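Local structure of benzoylformate decarboxylase (Mycobacterium smegmatis, 4Q9D) at residues Ser365-Asp370 / Met508-Leu513; Pro453-Val458 / Thr515-Asp520. The protein belongs to the thiamine pyrophosphate enzyme family and holds a magnesium ion in its C-terminal cofactor-binding domain. All blocks are in the same frame, centred on the assembly; numbering follows the deposited sequence.

Contact 1 of 2, residues Ser365-Asp370 / Met508-Leu513; sequences SNVKPD and MLEAEL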
ATOM      1  N   SER B 365      42.186  20.963  -7.829  1.00 25.64           N
ATOM      2  CA  SER B 365      42.352  20.952  -9.288  1.00 30.93           C
ATOM      3  C   SER B 365      43.827  20.914  -9.692  1.00 28.94           C
ATOM      4  O   SER B 365      44.186  20.329 -10.719  1.00 33.29           O
ATOM      5  CB  SER B 365      41.671  22.150  -9.940  1.00 27.24           C
ATOM      6  OG  SER B 365      42.344  23.334  -9.579  1.00 39.72           O
ATOM      7  N   ASN B 366      44.694  21.509  -8.883  1.00 28.52           N
ATOM      8  CA  ASN B 366      46.132  21.426  -9.199  1.00 32.53           C
ATOM      9  C   ASN B 366      46.700  20.023  -9.084  1.00 35.68           C
ATOM     10  O   ASN B 366      47.653  19.683  -9.792  1.00 34.99           O
ATOM     11  CB  ASN B 366      46.945  22.355  -8.299  1.00 32.27           C
ATOM     12  CG  ASN B 366      46.640  23.812  -8.546  1.00 35.61           C
ATOM     13  OD1 ASN B 366      46.210  24.194  -9.635  1.00 37.09           O
ATOM     14  ND2 ASN B 366      46.836  24.634  -7.525  1.00 33.27           N
ATOM     15  N   VAL B 367      46.152  19.212  -8.172  1.00 35.27           N
ATOM     16  CA  VAL B 367      46.726  17.868  -7.952  1.00 33.58           C
ATOM     17  C   VAL B 367      45.862  16.691  -8.440  1.00 34.07           C
ATOM     18  O   VAL B 367      46.340  15.565  -8.548  1.00 31.89           O
ATOM     19  CB  VAL B 367      47.128  17.637  -6.472  1.00 37.55           C
ATOM     20  CG1 VAL B 367      47.986  18.795  -5.969  1.00 43.59           C
ATOM     21  CG2 VAL B 367      45.906  17.531  -5.615  1.00 39.35           C
ATOM     22  N   LYS B 368      44.584  16.932  -8.707  1.00 32.35           N
ATOM     23  CA  LYS B 368      43.721  15.837  -9.143  1.00 35.14           C
ATOM     24  C   LYS B 368      44.211  15.154 -10.427  1.00 23.18           C
ATOM     25  O   LYS B 368      44.405  15.807 -11.460  1.00 29.48           O
ATOM     26  CB  LYS B 368      42.276  16.329  -9.322  1.00 32.60           C
ATOM     27  CG  LYS B 368      41.365  15.272  -9.874  1.00 30.23           C
ATOM     28  CD  LYS B 368      39.935  15.768  -9.907  1.00 38.16           C
ATOM     29  CE  LYS B 368      39.729  16.712 -11.067  1.00 38.08           C
ATOM     30  NZ  LYS B 368      39.742  15.924 -12.325  1.00 39.22           N
ATOM     31  N   PRO B 369      44.418  13.829 -10.382  1.00 28.90           N
ATOM     32  CA  PRO B 369      44.755  13.150 -11.638  1.00 22.90           C
ATOM     33  C   PRO B 369      43.637  13.371 -12.651  1.00 34.98           C
ATOM     34  O   PRO B 369      42.449  13.466 -12.306  1.00 30.95           O
ATOM     35  CB  PRO B 369      44.834  11.669 -11.236  1.00 25.87           C
ATOM     36  CG  PRO B 369      45.123  11.686  -9.812  1.00 29.08           C
ATOM     37  CD  PRO B 369      44.422  12.908  -9.243  1.00 25.37           C
ATOM     38  N   ASP B 370      44.030  13.455 -13.914  1.00 28.84           N
ATOM     39  CA  ASP B 370      43.107  13.733 -14.987  1.00 34.23           C
ATOM     40  C   ASP B 370      41.981  12.669 -15.107  1.00 32.93           C
ATOM     41  O   ASP B 370      40.849  13.000 -15.447  1.00 27.22           O
ATOM     42  CB  ASP B 370      43.899  13.917 -16.294  1.00 37.88           C
ATOM     43  CG  ASP B 370      43.011  14.302 -17.470  1.00 52.73           C
ATOM     44  OD1 ASP B 370      42.884  13.476 -18.409  1.00 49.47           O
ATOM     45  OD2 ASP B 370      42.434  15.423 -17.453  1.00 61.29           O
ATOM     46  N   MET B 508      49.962  22.530   3.040  1.00 28.03           N
ATOM     47  CA  MET B 508      49.812  21.224   3.692  1.00 24.60           C
ATOM     48  C   MET B 508      48.763  20.389   2.955  1.00 29.27           C
ATOM     49  O   MET B 508      48.972  19.203   2.700  1.00 32.25           O
ATOM     50  CB  MET B 508      49.441  21.399   5.155  1.00 25.61           C
ATOM     51  CG  MET B 508      49.565  20.104   5.923  1.00 31.12           C
ATOM     52  SD  MET B 508      49.261  20.312   7.668  1.00 42.21           S
ATOM     53  CE  MET B 508      48.896  18.588   8.098  1.00 49.82           C
ATOM     54  N   LEU B 509      47.662  21.029   2.566  1.00 28.44           N
ATOM     55  CA  LEU B 509      46.627  20.359   1.771  1.00 28.80           C
ATOM     56  C   LEU B 509      47.225  19.736   0.517  1.00 30.35           C
ATOM     57  O   LEU B 509      46.983  18.560   0.174  1.00 28.64           O
ATOM     58  CB  LEU B 509      45.493  21.344   1.412  1.00 20.11           C
ATOM     59  CG  LEU B 509      44.384  20.767   0.513  1.00 28.04           C
ATOM     60  CD1 LEU B 509      43.753  19.500   1.145  1.00 22.92           C
ATOM     61  CD2 LEU B 509      43.332  21.833   0.290  1.00 23.60           C
ATOM     62  N   GLU B 510      48.050  20.508  -0.163  1.00 29.56           N
ATOM     63  CA  GLU B 510      48.614  20.036  -1.416  1.00 27.25           C
ATOM     64  C   GLU B 510      49.524  18.864  -1.158  1.00 29.76           C
ATOM     65  O   GLU B 510      49.505  17.860  -1.896  1.00 31.25           O
ATOM     66  CB  GLU B 510      49.394  21.162  -2.097  1.00 31.29           C
ATOM     67  CG  GLU B 510      50.092  20.767  -3.377  1.00 41.88           C
ATOM     68  CD  GLU B 510      51.142  21.811  -3.801  1.00 51.25           C
ATOM     69  OE1 GLU B 510      51.248  22.881  -3.150  1.00 49.30           O
ATOM     70  OE2 GLU B 510      51.866  21.557  -4.781  1.00 44.02           O
ATOM     71  N   ALA B 511      50.333  18.985  -0.111  1.00 27.73           N
ATOM     72  CA  ALA B 511      51.305  17.941   0.174  1.00 34.36           C
ATOM     73  C   ALA B 511      50.606  16.662   0.639  1.00 31.70           C
ATOM     74  O   ALA B 511      50.988  15.557   0.252  1.00 30.66           O
ATOM     75  CB  ALA B 511      52.320  18.421   1.228  1.00 28.10           C
ATOM     76  N   GLU B 512      49.598  16.805   1.495  1.00 31.86           N
ATOM     77  CA  GLU B 512      48.874  15.625   2.001  1.00 26.52           C
ATOM     78  C   GLU B 512      48.090  14.951   0.869  1.00 27.35           C
ATOM     79  O   GLU B 512      47.953  13.722   0.839  1.00 30.35           O
ATOM     80  CB  GLU B 512      47.953  16.030   3.151  1.00 25.78           C
ATOM     81  CG  GLU B 512      48.714  16.474   4.399  1.00 26.63           C
ATOM     82  CD  GLU B 512      49.474  15.325   5.071  1.00 38.56           C
ATOM     83  OE1 GLU B 512      49.275  14.153   4.687  1.00 33.52           O
ATOM     84  OE2 GLU B 512      50.252  15.599   6.006  1.00 46.17           O
ATOM     85  N   LEU B 513      47.594  15.766  -0.066  1.00 26.15           N
ATOM     86  CA  LEU B 513      46.896  15.266  -1.243  1.00 25.15           C
ATOM     87  C   LEU B 513      47.812  14.399  -2.092  1.00 36.76           C
ATOM     88  O   LEU B 513      47.430  13.290  -2.505  1.00 29.63           O
ATOM     89  CB  LEU B 513      46.299  16.426  -2.070  1.00 29.26           C
ATOM     90  CG  LEU B 513      44.886  16.886  -1.661  1.00 32.47           C
ATOM     91  CD1 LEU B 513      44.433  18.175  -2.415  1.00 25.91           C
ATOM     92  CD2 LEU B 513      43.880  15.725  -1.866  1.00 27.40           C
TER

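Contact 2 of 2, residues Pro453-Val458 / Thr515-Asp520; sequences PIVFVV and TALQAD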
ATOM      1  N   PRO B 453      41.572   3.041  -3.203  1.00 24.65           N
ATOM      2  CA  PRO B 453      42.207   4.336  -3.493  1.00 24.92           C
ATOM      3  C   PRO B 453      41.158   5.434  -3.504  1.00 23.87           C
ATOM      4  O   PRO B 453      40.738   5.935  -4.561  1.00 25.16           O
ATOM      5  CB  PRO B 453      42.812   4.142  -4.894  1.00 24.21           C
ATOM      6  CG  PRO B 453      41.834   3.165  -5.557  1.00 32.18           C
ATOM      7  CD  PRO B 453      41.371   2.227  -4.422  1.00 25.34           C
ATOM      8  N   ILE B 454      40.756   5.830  -2.302  1.00 22.21           N
ATOM      9  CA  ILE B 454      39.801   6.895  -2.148  1.00 24.09           C
ATOM     10  C   ILE B 454      40.392   7.976  -1.256  1.00 21.61           C
ATOM     11  O   ILE B 454      40.902   7.698  -0.167  1.00 25.91           O
ATOM     12  CB  ILE B 454      38.491   6.405  -1.511  1.00 23.87           C
ATOM     13  CG1 ILE B 454      37.919   5.202  -2.280  1.00 23.19           C
ATOM     14  CG2 ILE B 454      37.484   7.565  -1.444  1.00 17.86           C
ATOM     15  CD1 ILE B 454      36.723   4.599  -1.560  1.00 22.64           C
ATOM     16  N   VAL B 455      40.309   9.212  -1.722  1.00 24.24           N
ATOM     17  CA  VAL B 455      40.725  10.347  -0.910  1.00 25.59           C
ATOM     18  C   VAL B 455      39.474  11.115  -0.541  1.00 25.22           C
ATOM     19  O   VAL B 455      38.830  11.711  -1.407  1.00 24.22           O
ATOM     20  CB  VAL B 455      41.700  11.285  -1.682  1.00 25.10           C
ATOM     21  CG1 VAL B 455      42.132  12.425  -0.780  1.00 24.59           C
ATOM     22  CG2 VAL B 455      42.916  10.493  -2.196  1.00 27.32           C
ATOM     23  N   PHE B 456      39.105  11.067   0.733  1.00 24.42           N
ATOM     24  CA  PHE B 456      37.927  11.782   1.222  1.00 23.12           C
ATOM     25  C   PHE B 456      38.417  13.159   1.679  1.00 25.23           C
ATOM     26  O   PHE B 456      39.208  13.258   2.623  1.00 25.79           O
ATOM     27  CB  PHE B 456      37.303  11.045   2.438  1.00 19.68           C
ATOM     28  CG  PHE B 456      36.776   9.655   2.120  1.00 21.64           C
ATOM     29  CD1 PHE B 456      35.528   9.481   1.519  1.00 19.49           C
ATOM     30  CD2 PHE B 456      37.529   8.533   2.414  1.00 20.03           C
ATOM     31  CE1 PHE B 456      35.026   8.193   1.228  1.00 20.38           C
ATOM     32  CE2 PHE B 456      37.040   7.227   2.124  1.00 23.81           C
ATOM     33  CZ  PHE B 456      35.794   7.071   1.519  1.00 20.79           C
ATOM     34  N   VAL B 457      37.953  14.211   1.025  1.00 21.59           N
ATOM     35  CA  VAL B 457      38.317  15.556   1.418  1.00 23.12           C
ATOM     36  C   VAL B 457      37.122  16.167   2.117  1.00 18.71           C
ATOM     37  O   VAL B 457      36.100  16.467   1.497  1.00 20.85           O
ATOM     38  CB  VAL B 457      38.679  16.415   0.210  1.00 23.77           C
ATOM     39  CG1 VAL B 457      38.965  17.871   0.658  1.00 24.56           C
ATOM     40  CG2 VAL B 457      39.837  15.818  -0.527  1.00 16.47           C
ATOM     41  N   VAL B 458      37.244  16.335   3.422  1.00 21.38           N
ATOM     42  CA  VAL B 458      36.118  16.764   4.239  1.00 21.29           C
ATOM     43  C   VAL B 458      36.226  18.243   4.596  1.00 24.70           C
ATOM     44  O   VAL B 458      37.180  18.674   5.233  1.00 24.28           O
ATOM     45  CB  VAL B 458      36.031  15.906   5.534  1.00 25.61           C
ATOM     46  CG1 VAL B 458      34.942  16.428   6.450  1.00 18.23           C
ATOM     47  CG2 VAL B 458      35.788  14.423   5.180  1.00 19.19           C
ATOM     48  N   THR B 515      50.567  12.905  -1.079  1.00 28.73           N
ATOM     49  CA  THR B 515      50.837  11.692  -0.321  1.00 33.18           C
ATOM     50  C   THR B 515      49.646  10.717  -0.398  1.00 36.79           C
ATOM     51  O   THR B 515      49.836   9.506  -0.548  1.00 38.68           O
ATOM     52  CB  THR B 515      51.141  12.044   1.134  1.00 34.60           C
ATOM     53  OG1 THR B 515      52.322  12.840   1.167  1.00 39.75           O
ATOM     54  CG2 THR B 515      51.353  10.800   1.992  1.00 31.85           C
ATOM     55  N   ALA B 516      48.418  11.239  -0.311  1.00 30.97           N
ATOM     56  CA  ALA B 516      47.234  10.364  -0.323  1.00 30.34           C
ATOM     57  C   ALA B 516      47.101   9.635  -1.654  1.00 37.36           C
ATOM     58  O   ALA B 516      46.702   8.459  -1.706  1.00 32.82           O
ATOM     59  CB  ALA B 516      45.964  11.164  -0.022  1.00 27.30           C
ATOM     60  N   LEU B 517      47.436  10.339  -2.730  1.00 27.20           N
ATOM     61  CA  LEU B 517      47.315   9.794  -4.077  1.00 32.75           C
ATOM     62  C   LEU B 517      48.267   8.635  -4.316  1.00 33.36           C
ATOM     63  O   LEU B 517      48.037   7.816  -5.199  1.00 36.76           O
ATOM     64  CB  LEU B 517      47.568  10.892  -5.116  1.00 37.41           C
ATOM     65  CG  LEU B 517      46.423  11.892  -5.249  1.00 33.25           C
ATOM     66  CD1 LEU B 517      46.837  13.100  -6.117  1.00 31.27           C
ATOM     67  CD2 LEU B 517      45.180  11.199  -5.818  1.00 33.20           C
ATOM     68  N   GLN B 518      49.342   8.581  -3.534  1.00 37.18           N
ATOM     69  CA  GLN B 518      50.354   7.539  -3.661  1.00 43.04           C
ATOM     70  C   GLN B 518      50.204   6.457  -2.600  1.00 43.00           C
ATOM     71  O   GLN B 518      50.893   5.452  -2.659  1.00 40.73           O
ATOM     72  CB  GLN B 518      51.783   8.127  -3.560  1.00 38.42           C
ATOM     73  CG  GLN B 518      52.195   9.041  -4.721  1.00 49.13           C
ATOM     74  CD  GLN B 518      51.820   8.487  -6.106  1.00 73.58           C
ATOM     75  OE1 GLN B 518      51.888   7.274  -6.353  1.00 71.63           O
ATOM     76  NE2 GLN B 518      51.416   9.385  -7.015  1.00 65.70           N
ATOM     77  N   ALA B 519      49.331   6.663  -1.619  1.00 32.33           N
ATOM     78  CA  ALA B 519      49.205   5.703  -0.522  1.00 40.60           C
ATOM     79  C   ALA B 519      48.462   4.441  -0.967  1.00 30.56           C
ATOM     80  O   ALA B 519      47.729   4.450  -1.943  1.00 44.26           O
ATOM     81  CB  ALA B 519      48.518   6.346   0.694  1.00 28.51           C
ATOM     82  N   ASP B 520      48.671   3.344  -0.261  1.00 41.16           N
ATOM     83  CA  ASP B 520      47.781   2.201  -0.438  1.00 56.82           C
ATOM     84  C   ASP B 520      46.662   2.348   0.596  1.00 50.61           C
ATOM     85  O   ASP B 520      46.910   2.450   1.798  1.00 68.90           O
ATOM     86  CB  ASP B 520      48.528   0.873  -0.289  1.00 56.41           C
ATOM     87  CG  ASP B 520      49.636   0.945   0.734  1.00 74.50           C
ATOM     88  OD1 ASP B 520      49.539   1.780   1.661  1.00 94.39           O
ATOM     89  OD2 ASP B 520      50.611   0.172   0.609  1.00 98.48           O
TER

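Contact 1 of 2, residues Ser365-Asp370 / Met508-Leu513
Glu510 keeps its polar end away from Val367: OE2 forms a salt bridge with Lys514, one turn further along the same helix, while the aliphatic part of the chain does the touching. No hydrogen bond links 365-370 to 508-513, so the interface is apolar and rests on the two methyl groups of Val367. CG1 of Val367 meets CG of Glu510 at 3.9 Å, the two side chains crossing at a slant. With chi1 at 177°, Glu510 CG stands anti to the backbone N, and the extended chain beyond it takes the carboxylate to Lys514, leaving CG as the part that touches Val367. The other methyl, Val367 CG2, packs more closely against Leu513, 3.6 Å from CD1 and 3.7 Å from CB, with the two side chains roughly perpendicular. Leu513 is buried, Val367 and Glu510 only partly, which makes this a partly buried contact. Val367 is the last helical residue before the chain leaves helical geometry at Lys368. Glu510 and Leu513 also lean on Val363, one turn back in helix 357-367, as does Leu509, and Leu509 and Leu513 reach strand 523-528 beneath, through Val527 and Leu525.

Contact 2 of 2, residues Pro453-Val458 / Thr515-Asp520
The Phe456 ring takes no part in the meeting of Val455 with Ala516; one face carries Ile454 CG2, 3.4 Å above the plane and offset toward the rim. Ile454 and Phe456 point to the other side of the sheet, where they pack on helix 408-421, and the alternation of the strand turns Val455 to helix 506-518. Both methyls of Val455 lie against the single methyl of Ala516, with CG2 3.8 Å and CG1 4.1 Å from Ala516 CB. It is the rotamer with CG1 anti to the backbone N (chi1 -178°) that presents both methyls to the alanine, CG2 the nearer. The small alanine lets the helix come close to the strand, the CA atoms of Val455 and Ala516 lying 6.5 Å apart. Leu517 leaves its backbone away from the strand, yet CD2 comes to 4.3 Å from Val455 CG2, and it also rests on Thr427 and Pro369. Backbone hydrogen bonds tie Val455 to Val428 and Ala430 on one neighbouring strand, and Ile454 and Phe456 to Thr523 on the other side. Helix 506-518 joins the adjacent parallel strands 499-502 and 523-528, a beta-alpha-beta crossover within the alpha/beta/alpha sandwich of thiamine pyrophosphate-binding domains.

In the fold
Helix 506-518 serves both contacts, whose centres lie about 10 Å apart: its earlier turns face helix 357-367 in contact 1, and its later turns lie over strand 454-460 in contact 2. Leu513 bridges the two, since its CD2 packs 3.9 Å from Val455 CG1 and 4.3 Å from Val457 CG2. Leu517 is a second link, with CD1 3.5 Å from Val367 O and CD2 3.9 Å from Pro369 CD. The two contacts thus share one packed cluster between helix 357-367, helix 506-518 and strand 454-460. The magnesium ligands Asp434 and Asn461 directly follow strands 428-433 and 454-460, so contact 2 packs the strand that leads to Asn461; Glu463 is the third protein residue at the metal.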